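Local coordinates for protein glycosyl hydrolase (Streptomyces cattleya, PDB 7LR7) that probably hydrolyses glycosidic bonds in the breakdown of N-glycans, as a family 5 glycoside hydrolase that binds N-acetylglucosamine in its pocket, at residues A46-D51 against A335-A340; R72-L77 against R133-A138; S158-P163 against W202-H207; A359-V364 against V418-D423. All coordinates share one frame; numbering follows the deposited sequence.

Contact 1 (A46-D51 against A335-A340); sequences AALGFD and AGRAVA
Leu48 meets Ala340 with both its backbone and its side chain. The carbonyl O of Leu48 sits 3.3 Å from Ala340 CB, and the CG of the same leucine lies 4.2 Å from that methyl. Further out, Leu48 CD1 reaches the guanidinium of Arg337, 3.9 Å from NH2, the two side chains crossing at about a right angle; the bend at chi2 (-73°) turns the arginine's end back toward the leucine although its CB points away. Phe50 brings its ring edge instead: CZ is 3.8 Å from Val339 CG1, and that methyl lies near the ring plane.

A water joins the two backbones, donating to Leu48 O at 2.6 Å and to Ala340 O at 2.9 Å, so one molecule bridges the two carbonyls. The contact lies where the ring of a TIM barrel, (beta/alpha)8, comes round on itself: the turn leaving helix 35-46 toward strand 52-55 packs on helix 334-348, which follows the eighth strand. Helix 35-46 ends in a Schellman motif at Gly49, with Gly49 at positive phi (92°). Its N bonds back to Ala46 O at 2.9 Å. In the next shell, Leu326 and Val332 pack on Leu48, and Leu325 on Phe50. Further along the same helix as Ala340, Arg347 holds the loop twice, by a salt bridge to Asp51 OD2 and a hydrogen bond to Gly49 O.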
# COMPACT_ATOMS: atom_id res chain seq x y z
N ALA A 46 22.18 -13.30 18.67
CA ALA A 46 22.52 -14.52 19.40
C ALA A 46 23.65 -14.27 20.39
O ALA A 46 23.72 -14.95 21.42
CB ALA A 46 22.88 -15.63 18.41
N ALA A 47 24.52 -13.30 20.11
CA ALA A 47 25.61 -12.96 21.02
C ALA A 47 25.09 -12.44 22.35
O ALA A 47 25.82 -12.48 23.34
CB ALA A 47 26.54 -11.91 20.41
N LEU A 48 23.86 -11.95 22.38
CA LEU A 48 23.22 -11.51 23.61
C LEU A 48 22.55 -12.65 24.37
O LEU A 48 22.04 -12.43 25.47
CB LEU A 48 22.21 -10.40 23.29
CG LEU A 48 22.69 -8.95 23.48
CD1 LEU A 48 24.07 -8.73 22.89
CD2 LEU A 48 21.70 -7.96 22.89
N GLY A 49 22.53 -13.86 23.81
CA GLY A 49 21.99 -15.01 24.51
C GLY A 49 20.52 -15.31 24.27
O GLY A 49 19.97 -16.19 24.95
N PHE A 50 19.86 -14.61 23.35
CA PHE A 50 18.47 -14.94 23.06
C PHE A 50 18.37 -16.31 22.38
O PHE A 50 19.33 -16.81 21.80
CB PHE A 50 17.84 -13.85 22.19
CG PHE A 50 17.82 -12.50 22.86
CD1 PHE A 50 16.94 -12.23 23.88
CD2 PHE A 50 18.72 -11.50 22.47
CE1 PHE A 50 16.93 -10.98 24.50
CE2 PHE A 50 18.71 -10.27 23.09
CZ PHE A 50 17.82 -10.01 24.11
N ASP A 51 17.20 -16.92 22.49
CA ASP A 51 16.96 -18.21 21.88
C ASP A 51 15.93 -18.16 20.76
O ASP A 51 15.70 -19.17 20.09
CB ASP A 51 16.51 -19.22 22.95
CG ASP A 51 15.25 -18.79 23.67
OD1 ASP A 51 14.18 -18.68 23.02
OD2 ASP A 51 15.33 -18.57 24.88
N ALA A 335 21.04 -0.91 27.79
CA ALA A 335 19.81 -1.67 27.99
C ALA A 335 19.92 -3.05 27.36
O ALA A 335 19.39 -4.03 27.91
CB ALA A 335 18.62 -0.90 27.42
N GLY A 336 20.59 -3.16 26.22
CA GLY A 336 20.91 -4.48 25.68
C GLY A 336 21.74 -5.31 26.64
O GLY A 336 21.47 -6.49 26.85
N ARG A 337 22.77 -4.69 27.24
CA ARG A 337 23.59 -5.40 28.21
C ARG A 337 22.77 -5.87 29.40
O ARG A 337 22.99 -6.97 29.93
CB ARG A 337 24.75 -4.51 28.67
CG ARG A 337 25.89 -4.39 27.68
CD ARG A 337 26.74 -5.67 27.59
NE ARG A 337 27.70 -5.59 26.49
CZ ARG A 337 27.73 -6.41 25.44
NH1 ARG A 337 28.63 -6.24 24.48
NH2 ARG A 337 26.85 -7.40 25.34
N ALA A 338 21.80 -5.05 29.85
CA ALA A 338 21.04 -5.41 31.04
C ALA A 338 20.06 -6.54 30.76
O ALA A 338 19.87 -7.43 31.60
CB ALA A 338 20.29 -4.19 31.58
N VAL A 339 19.41 -6.52 29.60
CA VAL A 339 18.50 -7.62 29.26
C VAL A 339 19.27 -8.93 29.14
O VAL A 339 18.85 -9.97 29.67
CB VAL A 339 17.72 -7.29 27.98
CG1 VAL A 339 16.97 -8.54 27.49
CG2 VAL A 339 16.78 -6.11 28.23
N ALA A 340 20.42 -8.91 28.46
CA ALA A 340 21.24 -10.11 28.36
C ALA A 340 21.61 -10.63 29.74
O ALA A 340 21.57 -11.84 29.99
CB ALA A 340 22.49 -9.85 27.53
O HOH W 1 22.24 -13.64 27.81

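Contact 2 (R72-L77 against R133-A138); sequences RAVEQL and RTLAAA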
# COMPACT_ATOMS: atom_id res chain seq x y z
N ARG A 72 9.62 -16.05 -4.33
CA ARG A 72 10.91 -15.51 -3.91
C ARG A 72 10.84 -14.88 -2.52
O ARG A 72 11.75 -15.04 -1.71
CB ARG A 72 11.41 -14.51 -4.93
CG ARG A 72 12.10 -15.15 -6.13
CD ARG A 72 12.72 -14.11 -7.06
NE ARG A 72 13.96 -13.53 -6.54
CZ ARG A 72 14.05 -12.35 -5.93
NH1 ARG A 72 12.97 -11.60 -5.76
NH2 ARG A 72 15.23 -11.91 -5.50
N ALA A 73 9.77 -14.14 -2.24
CA ALA A 73 9.58 -13.62 -0.88
C ALA A 73 9.52 -14.75 0.13
O ALA A 73 10.12 -14.67 1.21
CB ALA A 73 8.30 -12.79 -0.80
N VAL A 74 8.78 -15.81 -0.20
CA VAL A 74 8.72 -16.97 0.68
C VAL A 74 10.11 -17.58 0.84
O VAL A 74 10.55 -17.88 1.95
CB VAL A 74 7.70 -17.98 0.16
CG1 VAL A 74 7.83 -19.30 0.89
CG2 VAL A 74 6.27 -17.41 0.28
N GLU A 75 10.84 -17.75 -0.28
CA GLU A 75 12.20 -18.29 -0.21
C GLU A 75 13.08 -17.44 0.69
O GLU A 75 13.88 -17.97 1.47
CB GLU A 75 12.83 -18.37 -1.60
CG GLU A 75 12.21 -19.33 -2.56
CD GLU A 75 12.50 -18.92 -3.99
OE1 GLU A 75 13.59 -18.37 -4.23
OE2 GLU A 75 11.64 -19.15 -4.86
N GLN A 76 12.97 -16.12 0.56
CA GLN A 76 13.74 -15.23 1.43
C GLN A 76 13.39 -15.46 2.90
O GLN A 76 14.28 -15.49 3.75
CB GLN A 76 13.50 -13.77 1.03
CG GLN A 76 14.05 -13.43 -0.34
CD GLN A 76 13.47 -12.14 -0.90
OE1 GLN A 76 12.53 -11.57 -0.34
NE2 GLN A 76 14.02 -11.67 -2.02
N LEU A 77 12.11 -15.63 3.21
CA LEU A 77 11.73 -15.90 4.59
C LEU A 77 12.35 -17.21 5.08
O LEU A 77 12.81 -17.29 6.22
CB LEU A 77 10.20 -15.95 4.71
CG LEU A 77 9.60 -16.26 6.09
CD1 LEU A 77 10.10 -15.27 7.14
CD2 LEU A 77 8.08 -16.24 6.00
N ARG A 133 -1.37 -19.95 5.18
CA ARG A 133 -1.11 -21.37 4.96
C ARG A 133 0.18 -21.57 4.18
O ARG A 133 0.95 -22.50 4.46
CB ARG A 133 -2.27 -22.02 4.22
CG ARG A 133 -2.12 -23.53 4.05
CD ARG A 133 -3.30 -24.09 3.28
NE ARG A 133 -3.07 -25.48 2.94
CZ ARG A 133 -4.02 -26.30 2.48
NH1 ARG A 133 -5.25 -25.85 2.30
NH2 ARG A 133 -3.71 -27.56 2.21
N THR A 134 0.43 -20.70 3.20
CA THR A 134 1.64 -20.82 2.39
C THR A 134 2.90 -20.58 3.22
O THR A 134 3.87 -21.36 3.16
CB THR A 134 1.57 -19.87 1.20
OG1 THR A 134 0.41 -20.20 0.40
CG2 THR A 134 2.80 -19.98 0.37
N LEU A 135 2.92 -19.51 4.02
CA LEU A 135 4.08 -19.28 4.87
C LEU A 135 4.32 -20.47 5.79
O LEU A 135 5.43 -21.03 5.82
CB LEU A 135 3.91 -18.00 5.69
CG LEU A 135 4.25 -16.62 5.08
CD1 LEU A 135 3.89 -16.47 3.61
CD2 LEU A 135 3.64 -15.48 5.91
N ALA A 136 3.29 -20.89 6.52
CA ALA A 136 3.45 -22.00 7.46
C ALA A 136 3.96 -23.25 6.77
O ALA A 136 4.86 -23.94 7.28
CB ALA A 136 2.11 -22.27 8.16
N ALA A 137 3.40 -23.57 5.59
CA ALA A 137 3.80 -24.78 4.87
C ALA A 137 5.24 -24.69 4.39
O ALA A 137 5.99 -25.68 4.44
CB ALA A 137 2.84 -25.03 3.69
N ALA A 138 5.66 -23.51 3.93
CA ALA A 138 7.03 -23.33 3.47
C ALA A 138 8.05 -23.54 4.58
O ALA A 138 9.16 -23.99 4.31
CB ALA A 138 7.18 -21.92 2.91
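Val74 turns CG1 anti to its own N (chi1 168°) and CG2 anti to the carbonyl carbon, and this splits its two methyls between different partners on helix 122-139. CG1 presses on Ala138 CB at 3.4 Å, tighter than the usual van der Waals separation of two methyls. CG2 goes the other way along the facing helix, to Leu135 CD1 at 4.2 Å and to Thr134 CG2 at 4.3 Å. One turn later, Leu77 also has its CG anti to N (chi1 179°), which carries CD2 across to Leu135 CG at 4.0 Å; these two leucines meet at about a right angle. Leu135 is therefore touched on its CG by one residue and on its CD1 by another.

The two segments belong to neighbouring helices on the outside of the TIM barrel, helix 71-86 and helix 122-139, which flank strand 90-94 in the chain. The axes of segments 72-77 and 133-138 run roughly the same way, as the outer helices of a barrel do, 44° apart, and approach to 10.2 Å. Between the two segments all side-chain contacts are apolar. On the inner side, Leu135 and Ala136 rest on Met148 of strand 145-152, so the same leucine that meets Leu77 also packs against the barrel wall. Thr134 offers its methyl to the contact while its OG1 is hydrogen-bonded to Glu130 O, one turn back in its own helix. Arg72 heads off elsewhere, forming a salt bridge with Asp32 of the second subunit.

Contact 3 (S158-P163 against W202-H207); sequences SGHPHP and WYLDDH
Pro161 and the backbone of His160 face Leu204 where two loops of the TIM barrel meet: 158-163 follows the fourth strand, 145-152, and 202-207 runs from the short helix 200-203 into a type II turn spanning Leu204 to His207. The side chain of Pro161 is about 6 Å from a bound N-acetylglucosamine, which places the contact beside the sugar pocket.

Van der Waals packing centres on one methyl: Leu204 CD1 lies 3.6 Å from the carbonyl His160 O and makes its apolar contact with Pro161 CD at 4.4 Å. It approaches the His160 ring obliquely, at 4.5 Å from CD2. A cis peptide precedes the proline, and Pro161 CB lies over the centre of the imidazole of His160, 3.8 Å above its plane.

The polar part centres on His207, whose ring is carried toward the facing loop by a CG anti to N (chi1 -177°). Its two nitrogens have separate partners, Asn155 ND2 at NE2 and a water at ND1. Ser158 OG approaches the ring obliquely, 3.3 Å from CE1; the hydroxyl itself is hydrogen-bonded to Asn155 O, so Asn155 engages both residues. Outside the two loops, Trp113 of the second subunit packs on Pro161 and Pro163. The water bridges the loops at the imidazole edge, in the ring plane, donating a hydrogen bond to His160 O at 2.6 Å and lying 2.9 Å from His207 ND1.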
# COMPACT_ATOMS: atom_id res chain seq x y z
N SER A 158 -9.77 -2.68 13.78
CA SER A 158 -11.16 -3.07 13.98
C SER A 158 -12.05 -1.98 14.56
O SER A 158 -13.27 -2.15 14.60
CB SER A 158 -11.24 -4.31 14.89
OG SER A 158 -10.75 -4.04 16.20
N GLY A 159 -11.49 -0.87 15.02
CA GLY A 159 -12.34 0.15 15.62
C GLY A 159 -11.52 1.34 16.07
O GLY A 159 -10.31 1.41 15.86
N HIS A 160 -12.23 2.30 16.69
CA HIS A 160 -11.62 3.46 17.35
C HIS A 160 -10.40 3.02 18.16
O HIS A 160 -10.44 1.96 18.79
CB HIS A 160 -12.67 4.14 18.23
CG HIS A 160 -12.10 5.13 19.20
ND1 HIS A 160 -11.92 6.46 18.89
CD2 HIS A 160 -11.68 4.99 20.49
CE1 HIS A 160 -11.41 7.09 19.93
NE2 HIS A 160 -11.26 6.22 20.92
N PRO A 161 -9.30 3.79 18.17
CA PRO A 161 -9.15 5.10 17.51
C PRO A 161 -8.69 5.05 16.05
O PRO A 161 -8.25 6.09 15.57
CB PRO A 161 -8.09 5.78 18.37
CG PRO A 161 -7.16 4.62 18.73
CD PRO A 161 -8.08 3.45 18.95
N HIS A 162 -8.77 3.91 15.37
CA HIS A 162 -8.30 3.87 13.99
C HIS A 162 -9.09 4.86 13.12
O HIS A 162 -10.32 4.94 13.21
CB HIS A 162 -8.41 2.46 13.40
CG HIS A 162 -7.62 2.29 12.13
ND1 HIS A 162 -8.07 2.74 10.91
CD2 HIS A 162 -6.40 1.76 11.91
CE1 HIS A 162 -7.16 2.47 9.99
NE2 HIS A 162 -6.13 1.88 10.57
N PRO A 163 -8.41 5.63 12.27
CA PRO A 163 -9.12 6.67 11.50
C PRO A 163 -10.03 6.12 10.41
O PRO A 163 -10.91 6.85 9.93
CB PRO A 163 -7.99 7.52 10.91
CG PRO A 163 -6.78 6.66 10.90
CD PRO A 163 -6.95 5.63 12.02
N TRP A 202 -7.95 -5.51 26.16
CA TRP A 202 -8.21 -5.60 27.59
C TRP A 202 -8.68 -4.29 28.21
O TRP A 202 -9.24 -4.31 29.31
CB TRP A 202 -6.94 -6.05 28.34
CG TRP A 202 -6.55 -7.50 28.08
CD1 TRP A 202 -6.94 -8.60 28.80
CD2 TRP A 202 -5.71 -7.99 27.03
NE1 TRP A 202 -6.40 -9.74 28.26
CE2 TRP A 202 -5.64 -9.39 27.17
CE3 TRP A 202 -5.02 -7.39 25.97
CZ2 TRP A 202 -4.89 -10.20 26.31
CZ3 TRP A 202 -4.28 -8.19 25.11
CH2 TRP A 202 -4.23 -9.58 25.28
N TYR A 203 -8.48 -3.16 27.53
CA TYR A 203 -8.60 -1.84 28.14
C TYR A 203 -9.72 -0.97 27.58
O TYR A 203 -10.14 -0.03 28.27
CB TYR A 203 -7.28 -1.06 27.96
CG TYR A 203 -6.13 -1.54 28.81
CD1 TYR A 203 -6.28 -2.58 29.72
CD2 TYR A 203 -4.88 -0.94 28.69
CE1 TYR A 203 -5.21 -3.00 30.51
CE2 TYR A 203 -3.81 -1.37 29.44
CZ TYR A 203 -3.97 -2.39 30.36
OH TYR A 203 -2.89 -2.79 31.13
N LEU A 204 -10.19 -1.22 26.36
CA LEU A 204 -11.09 -0.32 25.66
C LEU A 204 -12.49 -0.93 25.63
O LEU A 204 -12.68 -2.02 25.09
CB LEU A 204 -10.60 -0.07 24.24
CG LEU A 204 -10.23 1.33 23.76
CD1 LEU A 204 -9.92 1.29 22.26
CD2 LEU A 204 -11.34 2.31 24.05
N ASP A 205 -13.47 -0.22 26.20
CA ASP A 205 -14.83 -0.72 26.23
C ASP A 205 -15.36 -0.86 24.81
O ASP A 205 -15.17 0.03 23.97
CB ASP A 205 -15.72 0.22 27.05
CG ASP A 205 -15.27 0.33 28.49
OD1 ASP A 205 -14.70 -0.64 29.03
OD2 ASP A 205 -15.49 1.40 29.10
N ASP A 206 -16.00 -1.99 24.53
CA ASP A 206 -16.64 -2.27 23.24
C ASP A 206 -15.64 -2.33 22.08
O ASP A 206 -16.00 -2.14 20.92
CB ASP A 206 -17.74 -1.24 22.94
CG ASP A 206 -18.88 -1.32 23.94
OD1 ASP A 206 -19.33 -2.46 24.24
OD2 ASP A 206 -19.31 -0.26 24.44
N HIS A 207 -14.39 -2.60 22.38
CA HIS A 207 -13.45 -2.98 21.34
C HIS A 207 -13.79 -4.38 20.86
O HIS A 207 -14.00 -5.28 21.68
CB HIS A 207 -12.04 -2.91 21.90
CG HIS A 207 -10.98 -3.21 20.89
ND1 HIS A 207 -10.66 -2.34 19.87
CD2 HIS A 207 -10.18 -4.28 20.73
CE1 HIS A 207 -9.68 -2.85 19.14
NE2 HIS A 207 -9.37 -4.03 19.66
O HOH W 2 -12.19 0.01 19.17

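Contact 4 (A359-V364 against V418-D423); sequences ALVVDV and VVTPHD
Ala359 and Val361 both bond to Val419 through the backbone, on either side of the parallel bridge of Leu360 with Val419. Val419 N donates to Ala359 O at 2.9 Å, nearly straight at 172°; Val361 N donates to Val419 O at 2.7 Å, in the carbonyl plane. Each of those carbonyls also takes a CA-H contact, Ala359 O from Val418 CA and Val419 O from Leu360 CA, the latter at 3.3 Å.

Past the pairing, Thr420 starts helix 421-424 with a capping box: Asp423 N donates to Thr420 OG1 at 3.0 Å, and Thr420 N returns a weak bond to Asp423 OD2. Side chains pack beside these polar groups. Val361 CG2, anti to the carbonyl carbon, packs tightly on Val418 CG1 at 3.5 Å and touches Thr420 CG2. Leu360 CD2 meets the ring of Pro421, 3.7 Å from CD.

Strand 358-362 is the middle of a small three-stranded parallel sheet outside the barrel, with 417-419 along one edge and 397-400 along the other, where Leu360 and Val362 form backbone hydrogen bonds with Val399. Helix 381-392 packs against Leu360, Val362 and Pro421.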
# COMPACT_ATOMS: atom_id res chain seq x y z
N ALA A 359 -6.16 -13.82 44.58
CA ALA A 359 -6.73 -13.36 43.32
C ALA A 359 -7.54 -12.09 43.51
O ALA A 359 -8.35 -12.00 44.44
CB ALA A 359 -7.60 -14.45 42.69
N LEU A 360 -7.28 -11.10 42.66
CA LEU A 360 -8.09 -9.89 42.58
C LEU A 360 -9.29 -10.12 41.67
O LEU A 360 -9.11 -10.57 40.53
CB LEU A 360 -7.25 -8.74 42.01
CG LEU A 360 -7.52 -7.26 42.28
CD1 LEU A 360 -7.33 -6.50 40.98
CD2 LEU A 360 -8.87 -6.97 42.92
N VAL A 361 -10.49 -9.80 42.15
CA VAL A 361 -11.69 -9.99 41.33
C VAL A 361 -11.72 -8.96 40.21
O VAL A 361 -11.52 -7.76 40.43
CB VAL A 361 -12.95 -9.91 42.20
CG1 VAL A 361 -14.20 -10.13 41.35
CG2 VAL A 361 -12.90 -10.93 43.29
N VAL A 362 -11.98 -9.42 38.99
CA VAL A 362 -12.05 -8.57 37.82
C VAL A 362 -13.50 -8.59 37.35
O VAL A 362 -13.98 -9.61 36.82
CB VAL A 362 -11.08 -9.04 36.72
CG1 VAL A 362 -11.31 -8.28 35.40
CG2 VAL A 362 -9.64 -8.86 37.20
N ASP A 363 -14.23 -7.49 37.58
CA ASP A 363 -15.65 -7.39 37.21
C ASP A 363 -15.77 -6.43 36.04
O ASP A 363 -15.62 -5.21 36.19
CB ASP A 363 -16.51 -6.91 38.38
CG ASP A 363 -18.02 -6.97 38.06
OD1 ASP A 363 -18.83 -7.04 39.01
OD2 ASP A 363 -18.39 -6.94 36.86
N VAL A 364 -16.13 -6.97 34.89
CA VAL A 364 -15.89 -6.30 33.62
C VAL A 364 -17.21 -6.23 32.86
O VAL A 364 -17.27 -5.85 31.69
CB VAL A 364 -14.74 -7.07 32.92
CG1 VAL A 364 -15.16 -7.83 31.69
CG2 VAL A 364 -13.49 -6.23 32.77
N VAL A 418 -9.44 -14.53 47.85
CA VAL A 418 -10.11 -13.76 46.81
C VAL A 418 -10.49 -12.42 47.40
O VAL A 418 -11.17 -12.36 48.43
CB VAL A 418 -11.35 -14.50 46.28
CG1 VAL A 418 -12.09 -13.64 45.27
CG2 VAL A 418 -10.96 -15.83 45.66
N VAL A 419 -10.02 -11.33 46.77
CA VAL A 419 -10.33 -9.97 47.19
C VAL A 419 -10.81 -9.18 45.98
O VAL A 419 -10.43 -9.46 44.83
CB VAL A 419 -9.12 -9.28 47.85
CG1 VAL A 419 -8.67 -10.09 49.05
CG2 VAL A 419 -7.98 -9.09 46.86
N THR A 420 -11.65 -8.18 46.25
CA THR A 420 -12.19 -7.23 45.29
C THR A 420 -11.48 -5.89 45.40
O THR A 420 -10.81 -5.61 46.41
CB THR A 420 -13.69 -7.05 45.53
OG1 THR A 420 -13.89 -6.23 46.68
CG2 THR A 420 -14.37 -8.41 45.75
N PRO A 421 -11.58 -5.03 44.38
CA PRO A 421 -11.01 -3.68 44.51
C PRO A 421 -11.61 -2.89 45.65
O PRO A 421 -10.91 -2.10 46.30
CB PRO A 421 -11.31 -3.04 43.15
CG PRO A 421 -11.50 -4.20 42.22
CD PRO A 421 -12.13 -5.27 43.03
N HIS A 422 -12.91 -3.09 45.92
CA HIS A 422 -13.55 -2.48 47.08
C HIS A 422 -12.88 -2.93 48.37
O HIS A 422 -12.72 -2.13 49.30
CB HIS A 422 -15.04 -2.83 47.07
CG HIS A 422 -15.86 -2.11 48.09
ND1 HIS A 422 -16.29 -0.81 47.93
CD2 HIS A 422 -16.34 -2.52 49.29
CE1 HIS A 422 -16.99 -0.44 48.99
NE2 HIS A 422 -17.04 -1.46 49.82
N ASP A 423 -12.46 -4.20 48.45
CA ASP A 423 -11.71 -4.66 49.62
C ASP A 423 -10.39 -3.92 49.75
O ASP A 423 -10.05 -3.42 50.83
CB ASP A 423 -11.46 -6.17 49.53
CG ASP A 423 -12.72 -6.98 49.65
OD1 ASP A 423 -13.77 -6.39 49.97
OD2 ASP A 423 -12.66 -8.21 49.42

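Contacts 1, 2 and 3 belong to the TIM barrel, and contact 4 to the small C-terminal three-stranded sheet beside it. Contact 1 brings together residues 284 apart, joining the loop after helix 35-46 to helix 334-348; contacts 2 and 3 fall between its segments in the chain. Contact 2 packs outer helices, its centre 28 Å from that of contact 1, while contact 3 lies across the chain's centre from contact 1, their centres 34 Å apart, close to the sugar pocket. Contact 4 follows in sequence, strand 358-362 coming directly after helix 334-348 of contact 1, yet its nearest atoms are about 6 Å from contact 3, placing the appended sheet near the loops flanking the pocket.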